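Local coordinates for sperm-specific class P protein 34 (Caenorhabditis elegans, PDB 1M1S) that is of unknown function but belongs to the major sperm protein family, whose best-known members assemble into the filaments that drive nematode sperm crawling, at residues P16-A22 against I110-A116; N30-E34 against V60-G64. One frame throughout, in Å; residues are numbered along the deposited sequence.

Contact 1 of 2, residues P16-A22 against I110-A116; sequences PTGNYPA and IVKLIAA
Strand 17-20 runs parallel to strand 110-115, with the short axes 4.8 Å apart at closest approach and 9° between their directions. Four parallel bridges set the register, T17 with K112, G18 with L113, N19 with I114 and Y20 with A115, at CA-CA distances of 4.7 to 5.0 Å. The even-numbered residues of 17-20 carry the bonding: G18 N to K112 O (3.0 Å), I114 N to G18 O (3.1 Å), Y20 N to I114 O (2.9 Å) and A116 N to Y20 O (3.0 Å). Past the last bridge, A22 N donates to A116 O (2.7 Å), one oxygen of the C-terminal carboxylate. Such a parallel pairing of the first and last strands closes the otherwise antiparallel, immunoglobulin-like beta barrel of the MSP domain. On the outer face, T17 CG2 lies 3.8 Å from K112 CB, and N19 OD1 reaches I114 CD1 at 3.6 Å. Y20 and L113 occupy the inner face. With chi1 at -39° and chi2 at 98°, the Y20 ring runs back beneath G18, and L113 CD2 (L113 is m, t) meets the ring edge, 3.7 Å from Y20 CE1 and 3.2 Å from Y20 OH. A CB on G18 would come within 2.3 Å of Y20 OH, so the missing side chain leaves room for that hydroxyl, which is hydrogen-bonded to S27.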
loop_
_atom_site.group_PDB
_atom_site.type_symbol
_atom_site.label_atom_id
_atom_site.label_comp_id
_atom_site.label_asym_id
_atom_site.label_seq_id
_atom_site.Cartn_x
_atom_site.Cartn_y
_atom_site.Cartn_z
ATOM N N PRO A 16 -3.422 -3.610 9.576
ATOM C CA PRO A 16 -4.304 -3.717 8.404
ATOM C C PRO A 16 -5.307 -2.584 8.351
ATOM O O PRO A 16 -6.276 -2.629 7.584
ATOM C CB PRO A 16 -4.995 -5.058 8.639
ATOM C CG PRO A 16 -5.068 -5.140 10.117
ATOM C CD PRO A 16 -3.690 -4.694 10.525
ATOM N N THR A 17 -5.082 -1.603 9.223
ATOM C CA THR A 17 -5.928 -0.427 9.329
ATOM C C THR A 17 -5.064 0.685 9.872
ATOM O O THR A 17 -4.031 0.438 10.476
ATOM C CB THR A 17 -7.100 -0.639 10.337
ATOM O OG1 THR A 17 -7.880 -1.785 9.972
ATOM C CG2 THR A 17 -8.001 0.555 10.350
ATOM N N GLY A 18 -5.503 1.910 9.631
ATOM C CA GLY A 18 -4.832 3.094 10.123
ATOM C C GLY A 18 -5.947 3.893 10.782
ATOM O O GLY A 18 -6.962 4.219 10.150
ATOM N N ASN A 19 -5.815 4.125 12.078
ATOM C CA ASN A 19 -6.811 4.886 12.818
ATOM C C ASN A 19 -6.213 6.238 13.246
ATOM O O ASN A 19 -5.276 6.281 14.045
ATOM C CB ASN A 19 -7.289 4.065 14.021
ATOM C CG ASN A 19 -7.941 2.739 13.604
ATOM O OD1 ASN A 19 -9.179 2.585 13.659
ATOM N ND2 ASN A 19 -7.108 1.776 13.174
ATOM N N TYR A 20 -6.821 7.330 12.773
ATOM C CA TYR A 20 -6.345 8.696 13.016
ATOM C C TYR A 20 -7.317 9.681 13.664
ATOM O O TYR A 20 -8.499 9.417 13.824
ATOM C CB TYR A 20 -5.913 9.327 11.696
ATOM C CG TYR A 20 -5.224 8.390 10.796
ATOM C CD1 TYR A 20 -5.913 7.768 9.777
ATOM C CD2 TYR A 20 -3.874 8.126 10.948
ATOM C CE1 TYR A 20 -5.269 6.881 8.908
ATOM C CE2 TYR A 20 -3.217 7.251 10.102
ATOM C CZ TYR A 20 -3.917 6.631 9.070
ATOM O OH TYR A 20 -3.264 5.795 8.185
ATOM N N PRO A 21 -6.794 10.829 14.092
ATOM C CA PRO A 21 -7.598 11.873 14.713
ATOM C C PRO A 21 -7.996 12.767 13.579
ATOM O O PRO A 21 -7.141 13.242 12.830
ATOM C CB PRO A 21 -6.600 12.575 15.618
ATOM C CG PRO A 21 -5.584 11.565 15.837
ATOM C CD PRO A 21 -5.402 10.960 14.518
ATOM N N ALA A 22 -9.293 12.984 13.435
ATOM C CA ALA A 22 -9.804 13.796 12.350
ATOM C C ALA A 22 -8.925 14.971 11.960
ATOM O O ALA A 22 -8.526 15.073 10.798
ATOM C CB ALA A 22 -11.190 14.262 12.646
ATOM N N ILE A 110 -6.960 -4.290 1.160
ATOM C CA ILE A 110 -7.634 -3.013 1.423
ATOM C C ILE A 110 -7.301 -2.478 2.804
ATOM O O ILE A 110 -7.772 -3.008 3.803
ATOM C CB ILE A 110 -9.215 -3.151 1.321
ATOM C CG1 ILE A 110 -9.648 -3.268 -0.138
ATOM C CG2 ILE A 110 -9.943 -1.955 1.954
ATOM C CD1 ILE A 110 -11.152 -3.478 -0.331
ATOM N N VAL A 111 -6.497 -1.431 2.883
ATOM C CA VAL A 111 -6.209 -0.863 4.188
ATOM C C VAL A 111 -7.274 0.203 4.488
ATOM O O VAL A 111 -7.485 1.137 3.701
ATOM C CB VAL A 111 -4.821 -0.241 4.225
ATOM C CG1 VAL A 111 -4.436 0.126 5.662
ATOM C CG2 VAL A 111 -3.814 -1.191 3.572
ATOM N N LYS A 112 -7.991 0.014 5.593
ATOM C CA LYS A 112 -9.028 0.951 5.997
ATOM C C LYS A 112 -8.351 2.153 6.606
ATOM O O LYS A 112 -7.280 2.032 7.177
ATOM C CB LYS A 112 -9.916 0.324 7.062
ATOM C CG LYS A 112 -10.418 -1.070 6.768
ATOM C CD LYS A 112 -11.439 -1.474 7.836
ATOM C CE LYS A 112 -12.377 -2.564 7.346
ATOM N NZ LYS A 112 -13.648 -2.667 8.118
ATOM N N LEU A 113 -8.950 3.323 6.442
ATOM C CA LEU A 113 -8.411 4.548 7.027
ATOM C C LEU A 113 -9.578 5.298 7.702
ATOM O O LEU A 113 -10.373 5.989 7.047
ATOM C CB LEU A 113 -7.698 5.399 5.964
ATOM C CG LEU A 113 -6.496 4.795 5.205
ATOM C CD1 LEU A 113 -6.021 5.743 4.111
ATOM C CD2 LEU A 113 -5.351 4.430 6.153
ATOM N N ILE A 114 -9.710 5.081 9.011
ATOM C CA ILE A 114 -10.769 5.686 9.826
ATOM C C ILE A 114 -10.245 6.922 10.538
ATOM O O ILE A 114 -9.334 6.829 11.353
ATOM C CB ILE A 114 -11.280 4.711 10.922
ATOM C CG1 ILE A 114 -11.731 3.376 10.317
ATOM C CG2 ILE A 114 -12.417 5.362 11.681
ATOM C CD1 ILE A 114 -11.959 2.262 11.364
ATOM N N ALA A 115 -10.829 8.074 10.235
ATOM C CA ALA A 115 -10.423 9.330 10.858
ATOM C C ALA A 115 -11.579 9.790 11.706
ATOM O O ALA A 115 -12.651 10.063 11.197
ATOM C CB ALA A 115 -10.118 10.361 9.805
ATOM N N ALA A 116 -11.383 9.838 13.009
ATOM C CA ALA A 116 -12.461 10.259 13.882
ATOM C C ALA A 116 -11.984 11.031 15.091
ATOM O O ALA A 116 -11.440 12.134 14.886
ATOM C CB ALA A 116 -13.299 9.057 14.300
ATOM O OXT ALA A 116 -12.198 10.549 16.227
#

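Contact 2 of 2, residues N30-E34 against V60-G64; sequences NITSE and VDAKG
Strand 30-33 ends against the turn that joins strands 51-60 and 65-72, and the CA atoms come nearest at S33 and K63 (4.5 Å). V60, extended and with chi1 t, points toward 30-34: its CG2 lies 4.2 Å from I31 CG2 and its CG1 3.7 Å from S33 CB, on the side where I31 and V60 also touch F41. At D61 a type II beta turn begins, closed by G64 N to D61 O at 3.3 Å; the same D61 O lies 3.3 Å from S33 CB. After A62, K63 has positive phi (52/35), and its CA makes a CA-H...O contact with S33 O at 3.5 Å. Its side chain, m at all four chi angles, folds along E34, bringing CD to 3.4 Å from E34 O. G64 turns its carbonyl to the strand: S33 N donates to G64 O at 3.1 Å, T32 CA is 3.4 Å from that oxygen, and a bridging water donates to G64 O (3.0 Å) and weakly to S33 O (3.4 Å). Side-chain packing is thus slight, V60 against I31 and S33 CB and the K63 methylenes along E34, while main-chain atoms make the polar part, with G64 O shared between S33 N and the water.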
loop_
_atom_site.group_PDB
_atom_site.type_symbol
_atom_site.label_atom_id
_atom_site.label_comp_id
_atom_site.label_asym_id
_atom_site.label_seq_id
_atom_site.Cartn_x
_atom_site.Cartn_y
_atom_site.Cartn_z
ATOM N N ASN A 30 3.961 -1.867 7.459
ATOM C CA ASN A 30 4.947 -2.812 6.990
ATOM C C ASN A 30 4.303 -3.706 5.935
ATOM O O ASN A 30 3.356 -4.419 6.235
ATOM C CB ASN A 30 5.404 -3.655 8.194
ATOM C CG ASN A 30 6.543 -4.618 7.871
ATOM O OD1 ASN A 30 6.999 -4.705 6.721
ATOM N ND2 ASN A 30 7.009 -5.354 8.894
ATOM N N ILE A 31 4.761 -3.642 4.689
ATOM C CA ILE A 31 4.206 -4.532 3.668
ATOM C C ILE A 31 5.207 -5.678 3.583
ATOM O O ILE A 31 6.354 -5.462 3.204
ATOM C CB ILE A 31 4.058 -3.834 2.297
ATOM C CG1 ILE A 31 3.150 -2.624 2.440
ATOM C CG2 ILE A 31 3.473 -4.787 1.259
ATOM C CD1 ILE A 31 3.022 -1.800 1.187
ATOM N N THR A 32 4.812 -6.867 4.028
ATOM C CA THR A 32 5.718 -8.013 3.994
ATOM C C THR A 32 5.366 -9.062 2.968
ATOM O O THR A 32 4.197 -9.372 2.764
ATOM C CB THR A 32 5.895 -8.659 5.375
ATOM O OG1 THR A 32 4.635 -8.760 6.037
ATOM C CG2 THR A 32 6.806 -7.824 6.203
ATOM N N SER A 33 6.396 -9.578 2.302
ATOM C CA SER A 33 6.224 -10.578 1.257
ATOM C C SER A 33 6.187 -12.020 1.757
ATOM O O SER A 33 6.729 -12.343 2.807
ATOM C CB SER A 33 7.339 -10.428 0.226
ATOM O OG SER A 33 7.167 -11.328 -0.853
ATOM N N GLU A 34 5.543 -12.891 0.993
ATOM C CA GLU A 34 5.472 -14.295 1.351
ATOM C C GLU A 34 5.838 -15.149 0.157
ATOM O O GLU A 34 5.868 -16.372 0.266
ATOM C CB GLU A 34 4.080 -14.678 1.827
ATOM C CG GLU A 34 3.694 -14.175 3.192
ATOM C CD GLU A 34 4.430 -14.860 4.331
ATOM O OE1 GLU A 34 5.261 -15.764 4.090
ATOM O OE2 GLU A 34 4.170 -14.499 5.492
ATOM N N VAL A 60 9.068 -5.236 -3.208
ATOM C CA VAL A 60 9.194 -5.898 -1.912
ATOM C C VAL A 60 9.940 -7.157 -2.255
ATOM O O VAL A 60 9.380 -8.089 -2.844
ATOM C CB VAL A 60 7.868 -6.305 -1.219
ATOM C CG1 VAL A 60 8.174 -6.816 0.195
ATOM C CG2 VAL A 60 6.884 -5.144 -1.164
ATOM N N ASP A 61 11.218 -7.178 -1.906
ATOM C CA ASP A 61 12.038 -8.340 -2.177
ATOM C C ASP A 61 11.303 -9.609 -1.760
ATOM O O ASP A 61 10.264 -9.546 -1.099
ATOM C CB ASP A 61 13.379 -8.219 -1.458
ATOM C CG ASP A 61 14.275 -7.151 -2.071
ATOM O OD1 ASP A 61 14.126 -6.847 -3.279
ATOM O OD2 ASP A 61 15.143 -6.620 -1.347
ATOM N N ALA A 62 11.807 -10.753 -2.201
ATOM C CA ALA A 62 11.199 -12.040 -1.890
ATOM C C ALA A 62 11.303 -12.322 -0.390
ATOM O O ALA A 62 12.392 -12.183 0.186
ATOM C CB ALA A 62 11.878 -13.117 -2.680
ATOM N N LYS A 63 10.162 -12.682 0.230
ATOM C CA LYS A 63 10.025 -12.974 1.679
ATOM C C LYS A 63 10.611 -11.817 2.503
ATOM O O LYS A 63 11.150 -12.011 3.597
ATOM C CB LYS A 63 10.694 -14.315 2.055
ATOM C CG LYS A 63 10.321 -15.538 1.154
ATOM C CD LYS A 63 8.991 -16.212 1.521
ATOM C CE LYS A 63 9.089 -17.087 2.767
ATOM N NZ LYS A 63 9.952 -18.252 2.508
ATOM N N GLY A 64 10.433 -10.604 1.971
ATOM C CA GLY A 64 10.955 -9.394 2.591
ATOM C C GLY A 64 9.990 -8.451 3.275
ATOM O O GLY A 64 8.977 -8.871 3.834
HETATM O O HOH W 1 8.236 -11.159 5.602
#

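The two contacts sit 22 Å apart between centres, with nearest atoms about 7 Å apart, so they do not meet directly. They share one mixed sheet: strand 11-20, used by contact 1, neighbours strand 25-33, used by contact 2, and the two strands follow each other in the chain. In sequence order the segments run 16-22, 30-34, 60-64 and 110-116, so both halves of contact 2 fall between those of contact 1. Contact 1 joins segments 88 residues apart in the chain; contact 2 spans 26. All four are part of one MSP domain, whose first and last strands meet in contact 1, while contact 2 packs a hairpin turn elsewhere on the same sheet.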